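Local coordinates for protein putative protease (PDB 3KD4) that is of unknown function but is a putative exported protease carrying two sequence families of unknown function, at residues L128-R133 with P201-S206; S162-V167 with V177-R182; K10-W15 with R26-L31. All coordinates share one frame; numbering follows the deposited sequence. Where two conformers were deposited one is given.

The chain enters through the hairpin of strands 6-17 and 23-33. Contact 3 pairs these two adjacent strands of the large eight-stranded sheet, closing the hairpin between them. The chain then builds more of this sheet before contact 1 opens at 128-133. Contact 2 lies within the loop that contact 1 will close: 162-167 meets 177-182 there, at the far margin of the same large sheet. Contact 1 closes last, when 201-206 returns to 128-133 in a three-stranded sheet. None of the loops cross. W15, from contact 3, and W179, from contact 2, both pack on L203, and a K13 to E132 salt bridge joins contacts 1 and 3.

Contact 1 of 3, residues L128-R133 with P201-S206; sequences LDINER and PHLVAS
R133 lies over one face of the H202 imidazole. Its CA stands 3.8 Å from the centroid of the H202 ring, a CH-pi contact offset toward the rim. CB of R133 also comes within 3.7 Å of H202 NE2. The guanidinium leads away, its plane 82° from the ring; NE bonds to Q135 O and NH2 forms a salt bridge with E136. On the same face of the sheet, N131 and V204 run side by side and point the same way. OD1 of N131 touches CG2 of V204 at 3.4 Å. The N131 amide is turned only 24° from the plane of the H202 ring. The other face is mostly apolar. There I130 CD1 meets A205 CB at 4.2 Å, and I130 CG2 nears L203 CD2 at 4.3 Å.

Behind the side chains, the antiparallel backbones exchange four hydrogen bonds. I130 and A205 form one hydrogen-bonded pair, E132 and L203 the other. The tightest runs from E132 N to L203 O, 2.7 Å. CA-H...O contacts fill in between, as from V204 CA to I130 O at 3.3 Å.

Further out, W15 and I147 of the large sheet cover the apolar face. The D129 carboxylate accepts from the backbone N of both L322 and A323. H202 ND1 is hydrogen-bonded to S200 O, which is consistent with holding the ring's turn.

The carbonyl acceptor S200 O facing ND1 is consistent with a proton there. The I130, L203 and A205 side packs on the large sheet, with E132 bridging to K13; on the other side D129 reaches the loop at 322-323.

Contact 2 of 3, residues S162-V167 with V177-R182; sequences SPVKAV and VHWTLR
S162 approaches L181 with its hydroxyl, OG lying 3.9 Å from L181 CD2. The same OG accepts from V164 N, forming an ST turn. V164 then points toward the strand. Its CG1 presses on T180 O at 3.3 Å, and its CG2 reaches L181 CG. V164 O sits in plane at the edge of the W179 indole, 3.7 Å from CD1. K165 CB points away from the strand, but a water links the backbones: it donates to K165 O and accepts from T180 N. A166 covers one face of W179, with its CA 3.8 Å from the centroid of the W179 five-membered ring. A166 CB also meets V177 CG2 at 3.5 Å, a tight contact. At V167 regular pairing begins. V167 N bonds to H178 O at 2.8 Å, almost straight at 176°, and H178 N returns the bond to V167 O. H178 CG stands between its backbone N and carbonyl carbon (chi1 61°), and V167 CB lies over one face of the ring. The loop leads from strand 156-160 into the edge strand 167-171. Strand 174-184 bonds to strand 140-150 on its other side, and W179 packs on C157 and L159 of strand 156-160.

Contact 3 of 3, residues K10-W15 with R26-L31; sequences KVSKAW and RSSMEL
K10 and E30 lie side by side and point the same way. The contact is between the aliphatic part of the lysine and the carboxylate, with K10 CD 3.8 Å from E30 OE2. The charges do not meet: K10 NZ remains 5.1 Å from E30 OE1. That ammonium has a long, weak ion pair with E142 instead.

Five backbone hydrogen bonds join the antiparallel strands. K10 O accepts from E30 N. S12 and S28 satisfy each other in both directions, S28 N reaching S12 O at 2.8 Å. A14 and R26 also exchange two bonds. R26 O is gripped twice, by A14 N at 2.9 Å and by a water that donates to it at 3.2 Å. The same water has a weak bond of 3.5 Å with S12 OG. S28 OG stands between its own backbone N and carbonyl carbon (chi1 62°) and touches S12 CB at 3.5 Å. The alternate residues V11 and K13 turn their backbone polar groups outward, to strand 140-150. V11 bonds there with E142 and K144, and K13 with K144 and S146.

Two long side chains find charges beyond the hairpin. R26 NH2 forms a salt bridge with D115 OD2 on the adjacent strand 111-120. The charge of K13 is met by E132, across on the small sheet.

This is a regular beta hairpin within the large sheet. Its backbone bonds carry the pairing, and few side chains touch across it. One salt bridge goes to the next strand of the sheet and one to the three-stranded sheet, consistent with the hairpin being held both within its sheet and against the small one.

Contact 1 of 3, residues L128-R133 with P201-S206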
ATOM      1  N   LEU A 128     -11.485  20.425  -2.469  1.00 16.72           N
ATOM      2  CA  LEU A 128     -10.547  19.946  -3.471  1.00 16.54           C
ATOM      3  C   LEU A 128      -9.404  19.275  -2.698  1.00 16.67           C
ATOM      4  O   LEU A 128      -8.805  19.876  -1.812  1.00 17.45           O
ATOM      5  CB  LEU A 128     -10.044  21.099  -4.362  1.00 17.18           C
ATOM      6  CG  LEU A 128      -9.077  20.712  -5.472  1.00 17.20           C
ATOM      7  CD1 LEU A 128      -9.700  19.627  -6.399  1.00 23.32           C
ATOM      8  CD2 LEU A 128      -8.634  21.889  -6.370  1.00 22.80           C
ATOM      9  N   ASP A 129      -9.094  18.025  -3.038  1.00 16.95           N
ATOM     10  CA  ASP A 129      -8.240  17.181  -2.228  1.00 17.63           C
ATOM     11  C   ASP A 129      -7.448  16.242  -3.187  1.00 17.01           C
ATOM     12  O   ASP A 129      -8.011  15.298  -3.705  1.00 16.72           O
ATOM     13  CB  ASP A 129      -9.125  16.379  -1.257  1.00 16.78           C
ATOM     14  CG  ASP A 129      -8.340  15.685  -0.131  1.00 18.33           C
ATOM     15  OD1 ASP A 129      -7.090  15.529  -0.198  1.00 20.43           O
ATOM     16  OD2 ASP A 129      -9.024  15.293   0.858  1.00 19.61           O
ATOM     17  N   ILE A 130      -6.188  16.569  -3.420  1.00 16.69           N
ATOM     18  CA  ILE A 130      -5.383  15.979  -4.493  1.00 17.37           C
ATOM     19  C   ILE A 130      -4.159  15.308  -3.884  1.00 17.14           C
ATOM     20  O   ILE A 130      -3.548  15.849  -2.970  1.00 15.76           O
ATOM     21  CB  ILE A 130      -4.922  17.074  -5.476  1.00 16.71           C
ATOM     22  CG1 ILE A 130      -6.137  17.737  -6.167  1.00 18.25           C
ATOM     23  CG2 ILE A 130      -4.034  16.531  -6.574  1.00 17.66           C
ATOM     24  CD1 ILE A 130      -5.787  19.088  -6.786  1.00 14.31           C
ATOM     25  N   ASN A 131      -3.847  14.111  -4.386  1.00 17.66           N
ATOM     26  CA  ASN A 131      -2.611  13.418  -4.132  1.00 18.16           C
ATOM     27  C   ASN A 131      -2.259  12.635  -5.397  1.00 18.85           C
ATOM     28  O   ASN A 131      -2.591  11.453  -5.519  1.00 20.96           O
ATOM     29  CB  ASN A 131      -2.762  12.448  -2.952  1.00 19.56           C
ATOM     30  CG  ASN A 131      -1.500  11.642  -2.698  1.00 22.27           C
ATOM     31  OD1 ASN A 131      -0.381  12.146  -2.842  1.00 26.80           O
ATOM     32  ND2 ASN A 131      -1.674  10.394  -2.297  1.00 20.38           N
ATOM     33  N   GLU A 132      -1.606  13.278  -6.349  1.00 17.49           N
ATOM     34  CA  GLU A 132      -1.478  12.690  -7.665  1.00 17.58           C
ATOM     35  C   GLU A 132      -0.047  12.296  -7.957  1.00 17.24           C
ATOM     36  O   GLU A 132       0.854  13.116  -7.910  1.00 15.76           O
ATOM     37  CB  GLU A 132      -1.977  13.662  -8.734  1.00 18.18           C
ATOM     38  CG  GLU A 132      -2.102  13.044 -10.112  1.00 18.85           C
ATOM     39  CD  GLU A 132      -3.341  12.177 -10.257  1.00 20.41           C
ATOM     40  OE1 GLU A 132      -4.163  12.144  -9.317  1.00 22.30           O
ATOM     41  OE2 GLU A 132      -3.483  11.534 -11.317  1.00 22.28           O
ATOM     42  N   ARG A 133       0.143  11.027  -8.261  1.00 17.91           N
ATOM     43  CA  ARG A 133       1.434  10.543  -8.746  1.00 18.62           C
ATOM     44  C   ARG A 133       1.684  11.055 -10.158  1.00 17.68           C
ATOM     45  O   ARG A 133       0.824  10.864 -11.009  1.00 17.58           O
ATOM     46  CB  ARG A 133       1.400   9.011  -8.796  1.00 19.37           C
ATOM     47  CG  ARG A 133       2.716   8.395  -9.135  1.00 24.94           C
ATOM     48  CD  ARG A 133       2.639   6.880  -9.341  1.00 30.88           C
ATOM     49  NE  ARG A 133       2.026   6.575 -10.638  1.00 37.17           N
ATOM     50  CZ  ARG A 133       0.826   6.047 -10.818  1.00 40.22           C
ATOM     51  NH1 ARG A 133       0.062   5.718  -9.789  1.00 43.86           N
ATOM     52  NH2 ARG A 133       0.385   5.847 -12.041  1.00 41.91           N
ATOM     53  N   PRO A 201       7.797  12.198  -8.287  1.00 25.47           N
ATOM     54  CA  PRO A 201       7.017  13.448  -8.182  1.00 23.88           C
ATOM     55  C   PRO A 201       5.539  13.210  -7.912  1.00 22.17           C
ATOM     56  O   PRO A 201       4.917  12.356  -8.547  1.00 21.26           O
ATOM     57  CB  PRO A 201       7.267  14.169  -9.521  1.00 24.22           C
ATOM     58  CG  PRO A 201       8.225  13.379 -10.257  1.00 25.05           C
ATOM     59  CD  PRO A 201       8.589  12.130  -9.524  1.00 25.20           C
ATOM     60  N   HIS A 202       5.008  13.916  -6.919  1.00 20.79           N
ATOM     61  CA  HIS A 202       3.622  13.836  -6.550  1.00 21.57           C
ATOM     62  C   HIS A 202       3.128  15.250  -6.273  1.00 20.69           C
ATOM     63  O   HIS A 202       3.804  16.019  -5.563  1.00 20.57           O
ATOM     64  CB  HIS A 202       3.425  13.087  -5.228  1.00 22.55           C
ATOM     65  CG  HIS A 202       3.305  11.616  -5.358  1.00 25.41           C
ATOM     66  ND1 HIS A 202       4.396  10.805  -5.601  1.00 29.89           N
ATOM     67  CD2 HIS A 202       2.246  10.787  -5.172  1.00 29.50           C
ATOM     68  CE1 HIS A 202       4.003   9.539  -5.611  1.00 30.70           C
ATOM     69  NE2 HIS A 202       2.703   9.502  -5.360  1.00 31.65           N
ATOM     70  N   LEU A 203       1.926  15.557  -6.752  1.00 19.00           N
ATOM     71  CA  LEU A 203       1.265  16.824  -6.428  1.00 18.32           C
ATOM     72  C   LEU A 203       0.283  16.532  -5.295  1.00 17.33           C
ATOM     73  O   LEU A 203      -0.580  15.643  -5.421  1.00 17.39           O
ATOM     74  CB  LEU A 203       0.540  17.368  -7.654  1.00 17.68           C
ATOM     75  CG  LEU A 203      -0.282  18.646  -7.458  1.00 18.77           C
ATOM     76  CD1 LEU A 203       0.687  19.815  -7.118  1.00 16.88           C
ATOM     77  CD2 LEU A 203      -1.144  18.931  -8.684  1.00 15.10           C
ATOM     78  N   VAL A 204       0.409  17.274  -4.197  1.00 16.93           N
ATOM     79  CA  VAL A 204      -0.492  17.162  -3.048  1.00 17.21           C
ATOM     80  C   VAL A 204      -1.046  18.544  -2.766  1.00 17.68           C
ATOM     81  O   VAL A 204      -0.303  19.525  -2.712  1.00 18.25           O
ATOM     82  CB  VAL A 204       0.231  16.590  -1.809  1.00 18.66           C
ATOM     83  CG1 VAL A 204      -0.730  16.457  -0.576  1.00 17.14           C
ATOM     84  CG2 VAL A 204       0.906  15.262  -2.190  1.00 17.82           C
ATOM     85  N   ALA A 205      -2.364  18.614  -2.614  1.00 16.43           N
ATOM     86  CA  ALA A 205      -3.040  19.895  -2.465  1.00 15.76           C
ATOM     87  C   ALA A 205      -4.386  19.708  -1.815  1.00 15.67           C
ATOM     88  O   ALA A 205      -5.043  18.639  -1.936  1.00 15.21           O
ATOM     89  CB  ALA A 205      -3.196  20.635  -3.851  1.00 14.83           C
ATOM     90  N   SER A 206      -4.830  20.778  -1.158  1.00 15.44           N
ATOM     91  CA  SER A 206      -6.063  20.762  -0.392  1.00 14.72           C
ATOM     92  C   SER A 206      -6.656  22.145  -0.258  1.00 14.03           C
ATOM     93  O   SER A 206      -5.922  23.114  -0.059  1.00 14.98           O
ATOM     94  CB  SER A 206      -5.766  20.216   1.015  1.00 15.46           C
ATOM     95  OG  SER A 206      -6.868  20.312   1.881  1.00 14.18           O
TER

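Contact 2 of 3, residues S162-V167 with V177-R182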
ATOM      1  N   SER A 162      10.268  16.869  -6.615  1.00 21.95           N
ATOM      2  CA  SER A 162      10.681  17.636  -7.780  1.00 22.12           C
ATOM      3  C   SER A 162      10.977  19.037  -7.298  1.00 22.88           C
ATOM      4  O   SER A 162      10.264  19.533  -6.470  1.00 23.55           O
ATOM      5  CB  SER A 162       9.538  17.735  -8.796  1.00 21.81           C
ATOM      6  OG  SER A 162       9.884  18.683  -9.786  1.00 20.72           O
ATOM      7  N   PRO A 163      12.009  19.680  -7.829  1.00 23.39           N
ATOM      8  CA  PRO A 163      12.286  21.064  -7.439  1.00 23.72           C
ATOM      9  C   PRO A 163      11.519  22.121  -8.230  1.00 23.67           C
ATOM     10  O   PRO A 163      11.698  23.303  -7.986  1.00 24.53           O
ATOM     11  CB  PRO A 163      13.794  21.185  -7.700  1.00 23.75           C
ATOM     12  CG  PRO A 163      14.046  20.297  -8.878  1.00 23.74           C
ATOM     13  CD  PRO A 163      13.014  19.152  -8.773  1.00 24.08           C
ATOM     14  N   VAL A 164      10.647  21.724  -9.153  1.00 23.35           N
ATOM     15  CA  VAL A 164       9.964  22.671 -10.012  1.00 23.09           C
ATOM     16  C   VAL A 164       9.080  23.592  -9.182  1.00 23.27           C
ATOM     17  O   VAL A 164       8.391  23.158  -8.276  1.00 22.55           O
ATOM     18  CB  VAL A 164       9.167  21.946 -11.125  1.00 24.09           C
ATOM     19  CG1 VAL A 164       8.216  22.911 -11.852  1.00 22.03           C
ATOM     20  CG2 VAL A 164      10.167  21.271 -12.106  1.00 22.41           C
ATOM     21  N   LYS A 165       9.159  24.881  -9.475  1.00 24.42           N
ATOM     22  CA  LYS A 165       8.429  25.911  -8.723  1.00 25.21           C
ATOM     23  C   LYS A 165       7.039  26.196  -9.308  1.00 24.19           C
ATOM     24  O   LYS A 165       6.871  26.187 -10.519  1.00 24.16           O
ATOM     25  CB  LYS A 165       9.251  27.197  -8.745  1.00 26.27           C
ATOM     26  CG  LYS A 165      10.582  27.110  -7.982  1.00 30.93           C
ATOM     27  CD  LYS A 165      10.374  27.121  -6.453  1.00 36.85           C
ATOM     28  CE  LYS A 165      10.154  25.724  -5.851  1.00 39.74           C
ATOM     29  NZ  LYS A 165       9.282  25.696  -4.599  1.00 41.41           N
ATOM     30  N   ALA A 166       6.063  26.414  -8.427  1.00 23.86           N
ATOM     31  CA  ALA A 166       4.713  26.822  -8.775  1.00 23.90           C
ATOM     32  C   ALA A 166       4.714  28.146  -9.524  1.00 24.76           C
ATOM     33  O   ALA A 166       5.430  29.043  -9.147  1.00 26.00           O
ATOM     34  CB  ALA A 166       3.880  26.956  -7.497  1.00 23.20           C
ATOM     35  N   VAL A 167       3.903  28.283 -10.563  1.00 24.91           N
ATOM     36  CA  VAL A 167       3.619  29.574 -11.169  1.00 25.31           C
ATOM     37  C   VAL A 167       2.161  29.939 -10.818  1.00 26.08           C
ATOM     38  O   VAL A 167       1.245  29.154 -11.042  1.00 24.59           O
ATOM     39  CB  VAL A 167       3.825  29.527 -12.679  1.00 26.19           C
ATOM     40  CG1 VAL A 167       3.509  30.908 -13.330  1.00 26.06           C
ATOM     41  CG2 VAL A 167       5.294  29.083 -13.008  1.00 25.90           C
ATOM     42  N   VAL A 177      -2.781  27.845  -9.922  1.00 18.28           N
ATOM     43  CA  VAL A 177      -1.382  27.567  -9.769  1.00 19.07           C
ATOM     44  C   VAL A 177      -1.045  26.405 -10.703  1.00 18.45           C
ATOM     45  O   VAL A 177      -1.841  25.460 -10.855  1.00 17.15           O
ATOM     46  CB  VAL A 177      -1.014  27.267  -8.298  1.00 20.26           C
ATOM     47  CG1 VAL A 177      -1.845  26.135  -7.742  1.00 24.12           C
ATOM     48  CG2 VAL A 177       0.446  26.953  -8.148  1.00 20.50           C
ATOM     49  N   HIS A 178       0.101  26.499 -11.351  1.00 16.64           N
ATOM     50  CA  HIS A 178       0.505  25.467 -12.259  1.00 17.34           C
ATOM     51  C   HIS A 178       1.980  25.167 -12.169  1.00 16.49           C
ATOM     52  O   HIS A 178       2.765  26.011 -11.725  1.00 15.52           O
ATOM     53  CB  HIS A 178       0.070  25.756 -13.713  1.00 17.51           C
ATOM     54  CG  HIS A 178       0.641  27.002 -14.314  1.00 18.91           C
ATOM     55  ND1 HIS A 178       0.007  28.228 -14.255  1.00 20.89           N
ATOM     56  CD2 HIS A 178       1.771  27.201 -15.039  1.00 23.02           C
ATOM     57  CE1 HIS A 178       0.728  29.127 -14.905  1.00 22.28           C
ATOM     58  NE2 HIS A 178       1.809  28.536 -15.378  1.00 20.99           N
ATOM     59  N   TRP A 179       2.334  23.945 -12.572  1.00 16.35           N
ATOM     60  CA  TRP A 179       3.717  23.534 -12.639  1.00 17.17           C
ATOM     61  C   TRP A 179       3.966  22.822 -13.979  1.00 17.44           C
ATOM     62  O   TRP A 179       3.061  22.161 -14.496  1.00 16.14           O
ATOM     63  CB  TRP A 179       4.012  22.525 -11.524  1.00 17.63           C
ATOM     64  CG  TRP A 179       3.800  22.930 -10.128  1.00 18.47           C
ATOM     65  CD1 TRP A 179       4.778  23.154  -9.210  1.00 19.61           C
ATOM     66  CD2 TRP A 179       2.545  23.068  -9.419  1.00 17.87           C
ATOM     67  NE1 TRP A 179       4.227  23.452  -7.991  1.00 19.88           N
ATOM     68  CE2 TRP A 179       2.863  23.392  -8.077  1.00 20.52           C
ATOM     69  CE3 TRP A 179       1.209  22.937  -9.775  1.00 18.88           C
ATOM     70  CZ2 TRP A 179       1.885  23.629  -7.106  1.00 19.12           C
ATOM     71  CZ3 TRP A 179       0.227  23.167  -8.810  1.00 19.44           C
ATOM     72  CH2 TRP A 179       0.572  23.517  -7.494  1.00 20.33           C
ATOM     73  N   THR A 180       5.216  22.877 -14.471  1.00 16.58           N
ATOM     74  CA  THR A 180       5.613  22.131 -15.653  1.00 16.98           C
ATOM     75  C   THR A 180       6.845  21.295 -15.349  1.00 17.13           C
ATOM     76  O   THR A 180       7.885  21.820 -14.954  1.00 16.58           O
ATOM     77  CB  THR A 180       5.846  23.053 -16.835  1.00 17.79           C
ATOM     78  OG1 THR A 180       4.634  23.770 -17.098  1.00 18.91           O
ATOM     79  CG2 THR A 180       6.221  22.244 -18.110  1.00 16.79           C
ATOM     80  N   LEU A 181       6.709  19.970 -15.412  1.00 17.64           N
ATOM     81  CA  LEU A 181       7.855  19.088 -15.169  1.00 17.79           C
ATOM     82  C   LEU A 181       8.282  18.517 -16.522  1.00 18.53           C
ATOM     83  O   LEU A 181       7.441  18.286 -17.399  1.00 17.78           O
ATOM     84  CB  LEU A 181       7.486  17.973 -14.196  1.00 18.42           C
ATOM     85  CG  LEU A 181       7.010  18.257 -12.762  1.00 18.98           C
ATOM     86  CD1 LEU A 181       5.588  18.848 -12.694  1.00 15.76           C
ATOM     87  CD2 LEU A 181       7.085  16.943 -11.949  1.00 17.19           C
ATOM     88  N   ARG A 182       9.587  18.347 -16.725  1.00 19.13           N
ATOM     89  CA  ARG A 182      10.105  17.805 -17.959  1.00 19.53           C
ATOM     90  C   ARG A 182      11.008  16.638 -17.702  1.00 19.27           C
ATOM     91  O   ARG A 182      11.733  16.594 -16.715  1.00 18.40           O
ATOM     92  CB  ARG A 182      10.862  18.866 -18.737  1.00 20.56           C
ATOM     93  CG  ARG A 182       9.978  20.081 -19.011  1.00 22.13           C
ATOM     94  CD  ARG A 182      10.670  21.102 -19.870  1.00 25.79           C
ATOM     95  NE  ARG A 182       9.759  22.206 -20.126  1.00 28.47           N
ATOM     96  CZ  ARG A 182       8.784  22.182 -21.033  1.00 30.72           C
ATOM     97  NH1 ARG A 182       8.599  21.135 -21.831  1.00 32.68           N
ATOM     98  NH2 ARG A 182       7.991  23.223 -21.162  1.00 32.10           N
TER
HETATM   99  O   HOH W   1       6.529  25.243 -13.402  1.00 21.36           O

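Contact 3 of 3, residues K10-W15 with R26-L31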
ATOM      1  N   LYS A  10       3.311  13.772 -23.703  1.00 22.18           N
ATOM      2  CA  LYS A  10       2.673  14.805 -22.895  1.00 23.62           C
ATOM      3  C   LYS A  10       1.662  14.224 -21.939  1.00 23.34           C
ATOM      4  O   LYS A  10       0.925  13.268 -22.282  1.00 24.66           O
ATOM      5  CB  LYS A  10       1.942  15.783 -23.781  1.00 24.97           C
ATOM      6  CG  LYS A  10       2.878  16.628 -24.618  1.00 28.75           C
ATOM      7  CD  LYS A  10       2.127  17.814 -25.220  1.00 34.44           C
ATOM      8  CE  LYS A  10       2.948  18.504 -26.350  1.00 37.38           C
ATOM      9  NZ  LYS A  10       4.410  18.566 -26.034  1.00 40.26           N
ATOM     10  N   VAL A  11       1.649  14.792 -20.739  1.00 21.48           N
ATOM     11  CA  VAL A  11       0.598  14.603 -19.769  1.00 20.48           C
ATOM     12  C   VAL A  11       0.148  16.011 -19.304  1.00 20.16           C
ATOM     13  O   VAL A  11       0.993  16.922 -19.038  1.00 19.18           O
ATOM     14  CB  VAL A  11       1.103  13.741 -18.592  1.00 21.25           C
ATOM     15  CG1 VAL A  11       0.088  13.649 -17.469  1.00 19.12           C
ATOM     16  CG2 VAL A  11       1.501  12.324 -19.093  1.00 21.62           C
ATOM     17  N   SER A  12      -1.160  16.208 -19.220  1.00 18.60           N
ATOM     18  CA  SER A  12      -1.688  17.444 -18.631  1.00 18.77           C
ATOM     19  C   SER A  12      -2.851  17.087 -17.739  1.00 18.64           C
ATOM     20  O   SER A  12      -3.751  16.356 -18.163  1.00 19.15           O
ATOM     21  CB  SER A  12      -2.085  18.427 -19.730  1.00 19.90           C
ATOM     22  OG  SER A  12      -2.352  19.701 -19.188  1.00 24.90           O
ATOM     23  N   LYS A  13      -2.800  17.520 -16.473  1.00 17.04           N
ATOM     24  CA  LYS A  13      -3.904  17.276 -15.539  1.00 17.59           C
ATOM     25  C   LYS A  13      -4.302  18.604 -14.939  1.00 16.67           C
ATOM     26  O   LYS A  13      -3.422  19.410 -14.562  1.00 18.00           O
ATOM     27  CB  LYS A  13      -3.512  16.292 -14.444  1.00 16.55           C
ATOM     28  CG  LYS A  13      -3.232  14.908 -15.002  1.00 19.22           C
ATOM     29  CD  LYS A  13      -2.751  13.915 -13.982  1.00 21.48           C
ATOM     30  CE  LYS A  13      -2.704  12.492 -14.621  1.00 22.24           C
ATOM     31  NZ  LYS A  13      -2.233  11.486 -13.657  1.00 22.91           N
ATOM     32  N   ALA A  14      -5.607  18.858 -14.873  1.00 15.68           N
ATOM     33  CA  ALA A  14      -6.105  20.128 -14.377  1.00 15.07           C
ATOM     34  C   ALA A  14      -7.265  19.867 -13.438  1.00 15.29           C
ATOM     35  O   ALA A  14      -8.210  19.153 -13.815  1.00 14.27           O
ATOM     36  CB  ALA A  14      -6.532  21.032 -15.551  1.00 14.72           C
ATOM     37  N   TRP A  15      -7.204  20.436 -12.226  1.00 14.43           N
ATOM     38  CA  TRP A  15      -8.293  20.319 -11.279  1.00 14.55           C
ATOM     39  C   TRP A  15      -8.879  21.714 -11.089  1.00 14.59           C
ATOM     40  O   TRP A  15      -8.138  22.705 -11.017  1.00 15.87           O
ATOM     41  CB  TRP A  15      -7.829  19.789  -9.909  1.00 14.63           C
ATOM     42  CG  TRP A  15      -7.365  18.397  -9.855  1.00 14.37           C
ATOM     43  CD1 TRP A  15      -8.050  17.315  -9.422  1.00 16.29           C
ATOM     44  CD2 TRP A  15      -6.064  17.936 -10.217  1.00 14.52           C
ATOM     45  NE1 TRP A  15      -7.250  16.182  -9.497  1.00 15.47           N
ATOM     46  CE2 TRP A  15      -6.015  16.557  -9.957  1.00 14.32           C
ATOM     47  CE3 TRP A  15      -4.913  18.579 -10.676  1.00 13.93           C
ATOM     48  CZ2 TRP A  15      -4.879  15.797 -10.183  1.00 15.12           C
ATOM     49  CZ3 TRP A  15      -3.784  17.805 -10.951  1.00 16.67           C
ATOM     50  CH2 TRP A  15      -3.788  16.427 -10.709  1.00 16.42           C
ATOM     51  N   ARG A  26      -9.669  17.200 -15.391  1.00 15.13           N
ATOM     52  CA  ARG A  26      -9.443  16.997 -16.818  1.00 16.05           C
ATOM     53  C   ARG A  26      -8.054  16.419 -17.020  1.00 15.67           C
ATOM     54  O   ARG A  26      -7.067  16.939 -16.474  1.00 14.57           O
ATOM     55  CB  ARG A  26      -9.602  18.275 -17.620  1.00 16.42           C
ATOM     56  CG  ARG A  26      -9.442  18.067 -19.143  1.00 17.46           C
ATOM     57  CD  ARG A  26      -9.963  19.245 -19.944  1.00 19.54           C
ATOM     58  NE  ARG A  26      -9.846  18.960 -21.401  1.00 19.93           N
ATOM     59  CZ  ARG A  26     -10.331  19.756 -22.341  1.00 22.58           C
ATOM     60  NH1 ARG A  26     -10.991  20.860 -22.002  1.00 21.27           N
ATOM     61  NH2 ARG A  26     -10.190  19.440 -23.608  1.00 22.32           N
ATOM     62  N   SER A  27      -7.997  15.311 -17.750  1.00 14.54           N
ATOM     63  CA  SER A  27      -6.747  14.571 -17.942  1.00 15.11           C
ATOM     64  C   SER A  27      -6.521  14.372 -19.406  1.00 15.52           C
ATOM     65  O   SER A  27      -7.402  13.822 -20.062  1.00 14.88           O
ATOM     66  CB  SER A  27      -6.813  13.178 -17.277  1.00 15.54           C
ATOM     67  OG  SER A  27      -5.733  12.352 -17.704  1.00 16.43           O
ATOM     68  N   SER A  28      -5.387  14.858 -19.934  1.00 15.65           N
ATOM     69  CA  SER A  28      -5.015  14.509 -21.324  1.00 17.59           C
ATOM     70  C   SER A  28      -3.655  13.914 -21.367  1.00 16.30           C
ATOM     71  O   SER A  28      -2.773  14.212 -20.519  1.00 17.81           O
ATOM     72  CB  SER A  28      -5.076  15.671 -22.333  1.00 17.67           C
ATOM     73  OG  SER A  28      -4.178  16.640 -21.935  1.00 24.06           O
HETATM   74  N   MSE A  29      -3.475  13.058 -22.351  1.00 15.23           N
HETATM   75  CA  MSE A  29      -2.216  12.375 -22.515  0.60 14.88           C
HETATM   76  C   MSE A  29      -1.934  12.053 -23.976  1.00 14.91           C
HETATM   77  O   MSE A  29      -2.843  11.994 -24.794  1.00 14.76           O
HETATM   78  CB  MSE A  29      -2.120  11.124 -21.628  0.60 14.62           C
HETATM   79  CG  MSE A  29      -3.109  10.011 -21.894  0.60 15.21           C
HETATM   80 SE   MSE A  29      -2.615   8.974 -23.470  0.45 13.61          SE
HETATM   81  CE  MSE A  29      -3.446   7.251 -23.009  0.60 11.74           C
ATOM     82  N   GLU A  30      -0.647  11.914 -24.249  1.00 14.97           N
ATOM     83  CA  GLU A  30      -0.091  11.427 -25.483  1.00 15.53           C
ATOM     84  C   GLU A  30       0.888  10.331 -25.064  1.00 15.54           C
ATOM     85  O   GLU A  30       1.849  10.585 -24.283  1.00 16.42           O
ATOM     86  CB  GLU A  30       0.616  12.541 -26.219  1.00 14.68           C
ATOM     87  CG  GLU A  30      -0.317  13.652 -26.563  1.00 17.67           C
ATOM     88  CD  GLU A  30       0.362  14.801 -27.310  1.00 22.51           C
ATOM     89  OE1 GLU A  30       1.531  14.668 -27.758  1.00 21.56           O
ATOM     90  OE2 GLU A  30      -0.299  15.839 -27.423  1.00 24.08           O
ATOM     91  N   LEU A  31       0.669   9.135 -25.598  1.00 14.58           N
ATOM     92  CA  LEU A  31       1.468   7.972 -25.247  1.00 14.07           C
ATOM     93  C   LEU A  31       1.897   7.248 -26.499  1.00 14.09           C
ATOM     94  O   LEU A  31       1.066   6.698 -27.232  1.00 14.23           O
ATOM     95  CB  LEU A  31       0.655   7.038 -24.334  1.00 14.98           C
ATOM     96  CG  LEU A  31       1.228   5.647 -23.979  1.00 15.92           C
ATOM     97  CD1 LEU A  31       2.562   5.742 -23.255  1.00 13.09           C
ATOM     98  CD2 LEU A  31       0.214   4.894 -23.136  1.00 14.30           C
TER
HETATM   99  O   HOH W   2      -5.687  18.908 -18.567  1.00 34.26           O